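Local coordinates for transmembrane oligosaccharyl transferase (Archaeoglobus fulgidus, PDB 3WAJ), which belongs to the STT3/AglB family of oligosaccharyl transferases, joining a helical membrane part of the GT-C clan to soluble domains, with a zinc ion bound in the model, at residues L690-E698 / V823-V834; V782-V793 / Q811-V822. All coordinates share one frame; numbering follows the deposited sequence.

Interaction 1: residues L690-E698 / V823-V834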
loop_
_atom_site.group_PDB
_atom_site.type_symbol
_atom_site.label_atom_id
_atom_site.label_comp_id
_atom_site.label_asym_id
_atom_site.label_seq_id
_atom_site.Cartn_x
_atom_site.Cartn_y
_atom_site.Cartn_z
ATOM N N LEU A 690 4.125 -26.142 -19.416
ATOM C CA LEU A 690 5.182 -25.146 -19.654
ATOM C C LEU A 690 6.576 -25.759 -19.846
ATOM O O LEU A 690 6.917 -26.769 -19.216
ATOM C CB LEU A 690 5.224 -24.150 -18.493
ATOM C CG LEU A 690 3.945 -23.371 -18.241
ATOM C CD1 LEU A 690 4.042 -22.648 -16.891
ATOM C CD2 LEU A 690 3.739 -22.374 -19.373
ATOM N N SER A 691 7.383 -25.122 -20.695
ATOM C CA SER A 691 8.703 -25.640 -21.060
ATOM C C SER A 691 9.836 -25.071 -20.225
ATOM O O SER A 691 10.843 -25.744 -20.000
ATOM C CB SER A 691 8.987 -25.352 -22.530
ATOM O OG SER A 691 8.211 -26.179 -23.354
ATOM N N HIS A 692 9.656 -23.833 -19.771
ATOM C CA HIS A 692 10.730 -23.034 -19.198
ATOM C C HIS A 692 10.502 -22.672 -17.736
ATOM O O HIS A 692 11.162 -21.779 -17.207
ATOM C CB HIS A 692 10.899 -21.748 -20.013
ATOM C CG HIS A 692 11.211 -21.994 -21.456
ATOM N ND1 HIS A 692 12.439 -22.460 -21.880
ATOM C CD2 HIS A 692 10.452 -21.862 -22.569
ATOM C CE1 HIS A 692 12.423 -22.594 -23.194
ATOM N NE2 HIS A 692 11.229 -22.241 -23.635
ATOM N N TYR A 693 9.565 -23.353 -17.083
ATOM C CA TYR A 693 9.272 -23.074 -15.674
ATOM C C TYR A 693 9.096 -24.378 -14.927
ATOM O O TYR A 693 8.517 -25.317 -15.464
ATOM C CB TYR A 693 8.003 -22.212 -15.546
ATOM C CG TYR A 693 8.161 -20.897 -16.244
ATOM C CD1 TYR A 693 8.530 -19.773 -15.543
ATOM C CD2 TYR A 693 7.996 -20.793 -17.615
ATOM C CE1 TYR A 693 8.717 -18.563 -16.184
ATOM C CE2 TYR A 693 8.193 -19.580 -18.275
ATOM C CZ TYR A 693 8.545 -18.476 -17.551
ATOM O OH TYR A 693 8.733 -17.276 -18.190
ATOM N N ARG A 694 9.600 -24.444 -13.695
ATOM C CA ARG A 694 9.419 -25.627 -12.836
ATOM C C ARG A 694 9.072 -25.115 -11.451
ATOM O O ARG A 694 9.524 -24.031 -11.061
ATOM C CB ARG A 694 10.699 -26.490 -12.786
ATOM C CG ARG A 694 11.987 -25.720 -12.440
ATOM C CD ARG A 694 13.154 -26.660 -12.269
ATOM N NE ARG A 694 14.410 -25.994 -11.917
ATOM C CZ ARG A 694 15.587 -26.614 -11.821
ATOM N NH1 ARG A 694 15.675 -27.913 -12.058
ATOM N NH2 ARG A 694 16.672 -25.937 -11.498
ATOM N N MET A 695 8.261 -25.857 -10.710
ATOM C CA MET A 695 7.995 -25.469 -9.334
ATOM C C MET A 695 9.211 -25.864 -8.499
ATOM O O MET A 695 9.819 -26.910 -8.741
ATOM C CB MET A 695 6.728 -26.155 -8.832
ATOM C CG MET A 695 6.387 -25.909 -7.365
ATOM S SD MET A 695 4.672 -26.342 -7.066
ATOM C CE MET A 695 4.841 -26.808 -5.398
ATOM N N ILE A 696 9.589 -25.028 -7.538
ATOM C CA ILE A 696 10.721 -25.375 -6.681
ATOM C C ILE A 696 10.354 -25.427 -5.207
ATOM O O ILE A 696 11.086 -26.016 -4.400
ATOM C CB ILE A 696 11.916 -24.435 -6.884
ATOM C CG1 ILE A 696 11.528 -22.995 -6.568
ATOM C CG2 ILE A 696 12.446 -24.554 -8.296
ATOM C CD1 ILE A 696 12.673 -22.007 -6.767
ATOM N N TYR A 697 9.220 -24.810 -4.872
ATOM C CA TYR A 697 8.739 -24.698 -3.490
ATOM C C TYR A 697 7.270 -24.267 -3.455
ATOM O O TYR A 697 6.847 -23.438 -4.267
ATOM C CB TYR A 697 9.597 -23.665 -2.736
ATOM C CG TYR A 697 9.157 -23.330 -1.317
ATOM C CD1 TYR A 697 8.130 -22.413 -1.071
ATOM C CD2 TYR A 697 9.811 -23.882 -0.215
ATOM C CE1 TYR A 697 7.748 -22.084 0.238
ATOM C CE2 TYR A 697 9.434 -23.561 1.085
ATOM C CZ TYR A 697 8.405 -22.664 1.304
ATOM O OH TYR A 697 8.033 -22.348 2.586
ATOM N N GLU A 698 6.496 -24.809 -2.518
ATOM C CA GLU A 698 5.192 -24.220 -2.171
ATOM C C GLU A 698 5.023 -24.178 -0.655
ATOM O O GLU A 698 5.627 -24.963 0.074
ATOM C CB GLU A 698 4.014 -24.976 -2.807
ATOM C CG GLU A 698 3.733 -26.358 -2.193
ATOM C CD GLU A 698 2.439 -27.003 -2.737
ATOM O OE1 GLU A 698 1.581 -26.281 -3.303
ATOM O OE2 GLU A 698 2.265 -28.238 -2.597
ATOM N N VAL A 823 10.986 -29.483 -24.764
ATOM C CA VAL A 823 11.818 -28.837 -23.751
ATOM C C VAL A 823 11.267 -29.156 -22.353
ATOM O O VAL A 823 10.121 -28.822 -22.043
ATOM C CB VAL A 823 11.881 -27.308 -23.996
ATOM C CG1 VAL A 823 12.979 -26.644 -23.160
ATOM C CG2 VAL A 823 12.121 -27.034 -25.466
ATOM N N LEU A 824 12.083 -29.814 -21.527
ATOM C CA LEU A 824 11.678 -30.253 -20.189
ATOM C C LEU A 824 12.406 -29.435 -19.112
ATOM O O LEU A 824 13.620 -29.236 -19.195
ATOM C CB LEU A 824 11.974 -31.746 -20.013
ATOM C CG LEU A 824 11.499 -32.672 -21.139
ATOM C CD1 LEU A 824 11.862 -34.135 -20.879
ATOM C CD2 LEU A 824 10.004 -32.539 -21.343
ATOM N N PRO A 825 11.667 -28.947 -18.098
ATOM C CA PRO A 825 12.283 -28.094 -17.074
ATOM C C PRO A 825 12.628 -28.808 -15.762
ATOM O O PRO A 825 13.299 -28.207 -14.924
ATOM C CB PRO A 825 11.189 -27.055 -16.808
ATOM C CG PRO A 825 9.916 -27.839 -16.985
ATOM C CD PRO A 825 10.197 -28.940 -17.999
ATOM N N TYR A 826 12.172 -30.040 -15.558
ATOM C CA TYR A 826 12.482 -30.721 -14.298
ATOM C C TYR A 826 13.698 -31.636 -14.440
ATOM O O TYR A 826 13.831 -32.356 -15.431
ATOM C CB TYR A 826 11.276 -31.506 -13.773
ATOM C CG TYR A 826 10.179 -30.641 -13.183
ATOM C CD1 TYR A 826 10.324 -30.060 -11.923
ATOM C CD2 TYR A 826 8.990 -30.423 -13.874
ATOM C CE1 TYR A 826 9.317 -29.275 -11.374
ATOM C CE2 TYR A 826 7.980 -29.647 -13.325
ATOM C CZ TYR A 826 8.150 -29.081 -12.084
ATOM O OH TYR A 826 7.147 -28.314 -11.563
ATOM N N SER A 827 14.588 -31.597 -13.453
ATOM C CA SER A 827 15.739 -32.506 -13.430
ATOM C C SER A 827 15.640 -33.430 -12.231
ATOM O O SER A 827 14.847 -33.196 -11.310
ATOM C CB SER A 827 17.061 -31.743 -13.379
ATOM O OG SER A 827 17.228 -31.089 -12.133
ATOM N N HIS A 828 16.451 -34.479 -12.232
ATOM C CA HIS A 828 16.368 -35.469 -11.169
ATOM C C HIS A 828 17.448 -35.316 -10.094
ATOM O O HIS A 828 17.505 -36.098 -9.150
ATOM C CB HIS A 828 16.289 -36.880 -11.761
ATOM C CG HIS A 828 14.962 -37.168 -12.403
ATOM N ND1 HIS A 828 14.665 -36.806 -13.703
ATOM C CD2 HIS A 828 13.837 -37.733 -11.904
ATOM C CE1 HIS A 828 13.421 -37.159 -13.983
ATOM N NE2 HIS A 828 12.898 -37.725 -12.910
ATOM N N ASN A 829 18.265 -34.271 -10.210
ATOM C CA ASN A 829 19.293 -34.021 -9.206
ATOM C C ASN A 829 19.363 -32.579 -8.709
ATOM O O ASN A 829 20.371 -32.170 -8.132
ATOM C CB ASN A 829 20.671 -34.471 -9.713
ATOM C CG ASN A 829 21.052 -33.826 -11.040
ATOM O OD1 ASN A 829 20.193 -33.552 -11.879
ATOM N ND2 ASN A 829 22.348 -33.579 -11.232
ATOM N N SER A 830 18.301 -31.803 -8.923
ATOM C CA SER A 830 18.273 -30.432 -8.409
ATOM C C SER A 830 18.110 -30.427 -6.888
ATOM O O SER A 830 17.516 -31.338 -6.305
ATOM C CB SER A 830 17.178 -29.600 -9.085
ATOM O OG SER A 830 15.894 -30.106 -8.790
ATOM N N ASP A 831 18.655 -29.409 -6.235
ATOM C CA ASP A 831 18.616 -29.365 -4.776
ATOM C C ASP A 831 17.301 -28.799 -4.227
ATOM O O ASP A 831 17.168 -28.525 -3.035
ATOM C CB ASP A 831 19.844 -28.629 -4.230
ATOM C CG ASP A 831 21.113 -29.477 -4.309
ATOM O OD1 ASP A 831 21.117 -30.483 -5.053
ATOM O OD2 ASP A 831 22.104 -29.143 -3.625
ATOM N N TYR A 832 16.317 -28.670 -5.109
ATOM C CA TYR A 832 15.020 -28.130 -4.745
ATOM C C TYR A 832 14.108 -29.185 -4.106
ATOM O O TYR A 832 14.099 -30.349 -4.531
ATOM C CB TYR A 832 14.383 -27.484 -5.973
ATOM C CG TYR A 832 15.078 -26.198 -6.393
ATOM C CD1 TYR A 832 15.343 -25.195 -5.467
ATOM C CD2 TYR A 832 15.477 -25.991 -7.712
ATOM C CE1 TYR A 832 15.967 -24.011 -5.842
ATOM C CE2 TYR A 832 16.111 -24.815 -8.101
ATOM C CZ TYR A 832 16.354 -23.826 -7.165
ATOM O OH TYR A 832 16.986 -22.639 -7.537
ATOM N N PRO A 833 13.368 -28.778 -3.055
ATOM C CA PRO A 833 12.429 -29.620 -2.296
ATOM C C PRO A 833 11.208 -30.067 -3.105
ATOM O O PRO A 833 10.543 -31.018 -2.713
ATOM C CB PRO A 833 11.995 -28.715 -1.127
ATOM C CG PRO A 833 12.312 -27.317 -1.555
ATOM C CD PRO A 833 13.492 -27.423 -2.486
ATOM N N VAL A 834 10.900 -29.378 -4.199
ATOM C CA VAL A 834 9.911 -29.896 -5.138
ATOM C C VAL A 834 10.674 -30.685 -6.187
ATOM O O VAL A 834 11.499 -30.117 -6.908
ATOM C CB VAL A 834 9.109 -28.773 -5.825
ATOM C CG1 VAL A 834 8.287 -29.335 -6.968
ATOM C CG2 VAL A 834 8.217 -28.054 -4.815
HETATM O O HOH W 1 12.038 -28.663 -8.747
#
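Arg694, Met695 and Ile696 of edge strand 693-698, which borders a mixed five-stranded sheet, are covered by the loop that follows strand 819-824, with Pro825, Tyr826, Tyr832 and Val834 supplying the contacts. The straightest polar link runs from Met695 N to Tyr826 OH (2.8 Å, 171° at the hydrogen), so a side-chain hydroxyl takes a backbone N-H on the outer edge of the sheet. The same tyrosine lies against Arg694, whose CB sits over one face of the ring, 3.7 Å from the centroid, a CH-pi contact. Beyond CB the arginine runs out over the loop: CG stands between the backbone N and the carbonyl carbon (chi1 51°), and the chain is extended from there to NE. Its guanidinium reaches the Tyr832 ring at nearly a right angle, the planes 83° apart, with NH2 in the ring plane at the edge, 3.6 Å from Tyr832 CE2. Salt bridges to Glu775 and Glu855 hold this charge from outside. Ile696 approaches the same ring from a face, CG2 lying 3.6 Å from the Tyr832 centroid. Val834 closes the far end: its CG2 is 3.6 Å from Met695 CE, while a weak bond of 3.4 Å joins Val834 N to Ile696 O. Toward the start of the strand, Pro825 CG packs on Tyr693 O at 3.3 Å, and Val823 meets Ser691 and His692. On its other edge strand 693-698 pairs antiparallel with strand 771-776, where Ile696 and Tyr697 both face Ile773 in a classic beta bulge. Met695 and Tyr826 also touch Phe807 of strand 806-814, while helix 593-602 packs against Leu690, His692 and Tyr693.

Interaction 2: residues V782-V793 / Q811-V822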
loop_
_atom_site.group_PDB
_atom_site.type_symbol
_atom_site.label_atom_id
_atom_site.label_comp_id
_atom_site.label_asym_id
_atom_site.label_seq_id
_atom_site.Cartn_x
_atom_site.Cartn_y
_atom_site.Cartn_z
ATOM N N VAL A 782 14.846 -32.275 -25.621
ATOM C CA VAL A 782 14.751 -33.671 -26.044
ATOM C C VAL A 782 14.124 -33.725 -27.436
ATOM O O VAL A 782 13.049 -33.157 -27.673
ATOM C CB VAL A 782 13.950 -34.540 -25.048
ATOM C CG1 VAL A 782 13.808 -35.961 -25.577
ATOM C CG2 VAL A 782 14.637 -34.556 -23.698
ATOM N N THR A 783 14.806 -34.402 -28.357
ATOM C CA THR A 783 14.374 -34.440 -29.748
ATOM C C THR A 783 14.784 -35.750 -30.404
ATOM O O THR A 783 15.603 -36.505 -29.867
ATOM C CB THR A 783 14.978 -33.276 -30.541
ATOM O OG1 THR A 783 14.316 -33.152 -31.804
ATOM C CG2 THR A 783 16.462 -33.506 -30.761
ATOM N N GLY A 784 14.219 -36.019 -31.573
ATOM C CA GLY A 784 14.513 -37.251 -32.274
ATOM C C GLY A 784 13.442 -37.582 -33.291
ATOM O O GLY A 784 12.614 -36.738 -33.630
ATOM N N LYS A 785 13.449 -38.820 -33.771
ATOM C CA LYS A 785 12.557 -39.204 -34.854
ATOM C C LYS A 785 11.433 -40.133 -34.421
ATOM O O LYS A 785 11.558 -40.901 -33.463
ATOM C CB LYS A 785 13.351 -39.819 -36.013
ATOM C CG LYS A 785 14.002 -38.785 -36.926
ATOM C CD LYS A 785 14.837 -39.440 -38.015
ATOM C CE LYS A 785 16.194 -39.885 -37.493
ATOM N NZ LYS A 785 17.086 -38.718 -37.225
ATOM N N VAL A 786 10.327 -40.048 -35.147
ATOM C CA VAL A 786 9.180 -40.898 -34.890
ATOM C C VAL A 786 8.924 -41.804 -36.094
ATOM O O VAL A 786 9.842 -42.092 -36.864
ATOM C CB VAL A 786 7.937 -40.057 -34.566
ATOM C CG1 VAL A 786 8.056 -39.451 -33.181
ATOM C CG2 VAL A 786 7.743 -38.965 -35.609
ATOM N N SER A 787 7.678 -42.242 -36.254
ATOM C CA SER A 787 7.309 -43.162 -37.329
ATOM C C SER A 787 5.810 -43.116 -37.625
ATOM O O SER A 787 5.024 -43.713 -36.890
ATOM C CB SER A 787 7.716 -44.585 -36.950
ATOM O OG SER A 787 7.380 -44.867 -35.603
ATOM N N ALA A 788 5.423 -42.415 -38.695
ATOM C CA ALA A 788 4.012 -42.215 -39.051
ATOM C C ALA A 788 3.241 -43.531 -39.008
ATOM O O ALA A 788 3.808 -44.578 -39.320
ATOM C CB ALA A 788 3.905 -41.573 -40.430
ATOM N N ASN A 789 1.963 -43.502 -38.626
ATOM C CA ASN A 789 1.211 -42.278 -38.346
ATOM C C ASN A 789 1.268 -41.830 -36.883
ATOM O O ASN A 789 0.441 -42.237 -36.061
ATOM C CB ASN A 789 -0.247 -42.458 -38.795
ATOM C CG ASN A 789 -1.122 -41.249 -38.483
ATOM O OD1 ASN A 789 -0.640 -40.116 -38.399
ATOM N ND2 ASN A 789 -2.419 -41.492 -38.313
ATOM N N VAL A 790 2.255 -40.994 -36.574
ATOM C CA VAL A 790 2.340 -40.309 -35.287
ATOM C C VAL A 790 2.388 -38.808 -35.540
ATOM O O VAL A 790 3.301 -38.297 -36.189
ATOM C CB VAL A 790 3.583 -40.733 -34.487
ATOM C CG1 VAL A 790 3.327 -42.030 -33.737
ATOM C CG2 VAL A 790 4.747 -40.898 -35.415
ATOM N N THR A 791 1.388 -38.103 -35.037
ATOM C CA THR A 791 1.300 -36.667 -35.251
ATOM C C THR A 791 1.677 -35.874 -33.997
ATOM O O THR A 791 1.884 -34.659 -34.059
ATOM C CB THR A 791 -0.093 -36.281 -35.755
ATOM O OG1 THR A 791 -1.083 -36.997 -35.007
ATOM C CG2 THR A 791 -0.225 -36.656 -37.219
ATOM N N GLU A 792 1.768 -36.570 -32.864
ATOM C CA GLU A 792 2.195 -35.936 -31.620
ATOM C C GLU A 792 2.873 -36.851 -30.598
ATOM O O GLU A 792 2.560 -38.043 -30.491
ATOM C CB GLU A 792 1.049 -35.161 -30.965
ATOM C CG GLU A 792 -0.319 -35.775 -31.125
ATOM C CD GLU A 792 -1.401 -34.722 -31.065
ATOM O OE1 GLU A 792 -1.232 -33.675 -31.723
ATOM O OE2 GLU A 792 -2.403 -34.921 -30.350
ATOM N N VAL A 793 3.805 -36.258 -29.853
ATOM C CA VAL A 793 4.551 -36.939 -28.799
ATOM C C VAL A 793 4.223 -36.295 -27.449
ATOM O O VAL A 793 4.262 -35.066 -27.318
ATOM C CB VAL A 793 6.069 -36.839 -29.063
ATOM C CG1 VAL A 793 6.861 -37.559 -27.977
ATOM C CG2 VAL A 793 6.406 -37.393 -30.447
ATOM N N GLN A 811 3.328 -32.458 -21.055
ATOM C CA GLN A 811 3.506 -31.591 -22.211
ATOM C C GLN A 811 3.280 -32.437 -23.451
ATOM O O GLN A 811 3.707 -33.594 -23.495
ATOM C CB GLN A 811 4.898 -30.947 -22.238
ATOM C CG GLN A 811 5.051 -29.888 -23.327
ATOM C CD GLN A 811 6.460 -29.331 -23.412
ATOM O OE1 GLN A 811 7.273 -29.517 -22.504
ATOM N NE2 GLN A 811 6.760 -28.650 -24.512
ATOM N N THR A 812 2.586 -31.880 -24.441
ATOM C CA THR A 812 2.348 -32.597 -25.689
ATOM C C THR A 812 2.830 -31.767 -26.864
ATOM O O THR A 812 2.543 -30.569 -26.960
ATOM C CB THR A 812 0.874 -33.006 -25.877
ATOM O OG1 THR A 812 0.542 -34.022 -24.928
ATOM C CG2 THR A 812 0.649 -33.579 -27.270
ATOM N N VAL A 813 3.561 -32.423 -27.757
ATOM C CA VAL A 813 4.265 -31.741 -28.826
ATOM C C VAL A 813 3.867 -32.294 -30.194
ATOM O O VAL A 813 3.832 -33.511 -30.403
ATOM C CB VAL A 813 5.786 -31.817 -28.582
ATOM C CG1 VAL A 813 6.536 -32.213 -29.832
ATOM C CG2 VAL A 813 6.289 -30.499 -28.024
ATOM N N GLU A 814 3.544 -31.388 -31.110
ATOM C CA GLU A 814 3.121 -31.762 -32.454
ATOM C C GLU A 814 4.341 -32.182 -33.269
ATOM O O GLU A 814 5.421 -31.602 -33.129
ATOM C CB GLU A 814 2.416 -30.579 -33.121
ATOM C CG GLU A 814 1.573 -30.931 -34.333
ATOM C CD GLU A 814 0.823 -29.733 -34.894
ATOM O OE1 GLU A 814 1.276 -28.583 -34.692
ATOM O OE2 GLU A 814 -0.224 -29.945 -35.538
ATOM N N VAL A 815 4.171 -33.195 -34.117
ATOM C CA VAL A 815 5.276 -33.720 -34.920
ATOM C C VAL A 815 5.470 -32.940 -36.221
ATOM O O VAL A 815 4.507 -32.532 -36.870
ATOM C CB VAL A 815 5.084 -35.215 -35.215
ATOM C CG1 VAL A 815 6.113 -35.712 -36.203
ATOM C CG2 VAL A 815 5.177 -36.011 -33.927
ATOM N N LYS A 816 6.729 -32.723 -36.579
ATOM C CA LYS A 816 7.091 -32.048 -37.815
ATOM C C LYS A 816 8.068 -32.914 -38.610
ATOM O O LYS A 816 9.168 -33.205 -38.133
ATOM C CB LYS A 816 7.737 -30.702 -37.488
ATOM C CG LYS A 816 8.448 -30.689 -36.135
ATOM C CD LYS A 816 9.441 -29.543 -35.996
ATOM C CE LYS A 816 10.767 -29.841 -36.699
ATOM N NZ LYS A 816 10.690 -29.772 -38.191
ATOM N N ASN A 817 7.662 -33.332 -39.809
ATOM C CA ASN A 817 8.529 -34.103 -40.706
ATOM C C ASN A 817 9.172 -35.325 -40.062
ATOM O O ASN A 817 10.389 -35.521 -40.163
ATOM C CB ASN A 817 9.621 -33.208 -41.306
ATOM C CG ASN A 817 9.052 -32.024 -42.058
ATOM O OD1 ASN A 817 7.953 -32.093 -42.610
ATOM N ND2 ASN A 817 9.799 -30.923 -42.080
ATOM N N GLY A 818 8.357 -36.132 -39.389
ATOM C CA GLY A 818 8.839 -37.359 -38.785
ATOM C C GLY A 818 9.789 -37.141 -37.622
ATOM O O GLY A 818 10.465 -38.074 -37.179
ATOM N N THR A 819 9.843 -35.907 -37.124
ATOM C CA THR A 819 10.639 -35.610 -35.936
ATOM C C THR A 819 9.839 -34.837 -34.876
ATOM O O THR A 819 8.784 -34.256 -35.160
ATOM C CB THR A 819 11.953 -34.871 -36.284
ATOM O OG1 THR A 819 12.974 -35.230 -35.345
ATOM C CG2 THR A 819 11.758 -33.363 -36.266
ATOM N N TYR A 820 10.346 -34.856 -33.647
ATOM C CA TYR A 820 9.723 -34.145 -32.540
ATOM C C TYR A 820 10.791 -33.350 -31.797
ATOM O O TYR A 820 11.980 -33.645 -31.898
ATOM C CB TYR A 820 9.053 -35.131 -31.581
ATOM C CG TYR A 820 10.024 -35.842 -30.665
ATOM C CD1 TYR A 820 10.735 -36.955 -31.100
ATOM C CD2 TYR A 820 10.226 -35.403 -29.361
ATOM C CE1 TYR A 820 11.625 -37.605 -30.263
ATOM C CE2 TYR A 820 11.110 -36.044 -28.521
ATOM C CZ TYR A 820 11.808 -37.143 -28.975
ATOM O OH TYR A 820 12.692 -37.780 -28.131
ATOM N N THR A 821 10.366 -32.341 -31.050
ATOM C CA THR A 821 11.278 -31.626 -30.165
ATOM C C THR A 821 10.523 -31.172 -28.917
ATOM O O THR A 821 9.455 -30.559 -29.015
ATOM C CB THR A 821 11.935 -30.430 -30.873
ATOM O OG1 THR A 821 12.663 -30.895 -32.020
ATOM C CG2 THR A 821 12.891 -29.720 -29.935
ATOM N N VAL A 822 11.056 -31.495 -27.743
ATOM C CA VAL A 822 10.403 -31.082 -26.504
ATOM C C VAL A 822 11.392 -30.548 -25.453
ATOM O O VAL A 822 12.499 -31.076 -25.289
ATOM C CB VAL A 822 9.484 -32.194 -25.939
ATOM C CG1 VAL A 822 10.295 -33.346 -25.401
ATOM C CG2 VAL A 822 8.571 -31.631 -24.861
#
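Two separate antiparallel ladders, Val782-Lys785 with Thr819-Val822 and Glu792-Val793 with Val813-Glu814, join these segments, and the register shifts by two residues between them. In the first, the strand directions differ by 174°. Val782 and Val822 form a hydrogen-bonded pair (Val782 N to Val822 O 2.7 Å, Val822 N to Val782 O 2.6 Å), and Tyr820 N reaches Gly784 O at 2.9 Å. Tyr820 has CG between its backbone N and carbonyl carbon (chi1 78°), which swings the ring across to the neighbouring strand. One face covers the backbone of Thr783 and Gly784, with Thr783 CA 4.0 Å from the ring centroid; glycine presents no side chain there. The second ladder rests on reciprocal bonds of 2.8 Å between Val793 N and Val813 O and between Val813 N and Val793 O. Val793 CG2, from the second ladder, packs 3.7 Å from Tyr820 CB of the first; just beyond the ladder ends Val786 CG2 lies 3.7 Å from Val815 CG1. A type I' turn from Lys816 to Thr819 carries the chain from one ladder to the other. Around them, Tyr820 OH bonds to Leu866 O, strand 863-865 flanks Thr783, and strand 835-844 meets Val786 and Val793.

Overall arrangement
From the N terminus the chain first builds the helical membrane part, with the zinc site of Asp47, Asp161 and His163, and reaches 690-698 only late. Interaction 1 closes the long loop from there to 823-834, 124 residues in between. Interaction 2 falls wholly within that loop: 782-793 meets 811-822 across 17 residues holding the rest of hairpin 792-800/806-814. The centres are about 23 Å apart, and strand 819-824 serves both, leaving interaction 2 to enter interaction 1. At the seam Leu824 CD1 lies 4.0 Å from Val782 CG2. Interaction 2 thus joins two sheets of the peripheral domain, and interaction 1 fastens that domain to the five-stranded sheet.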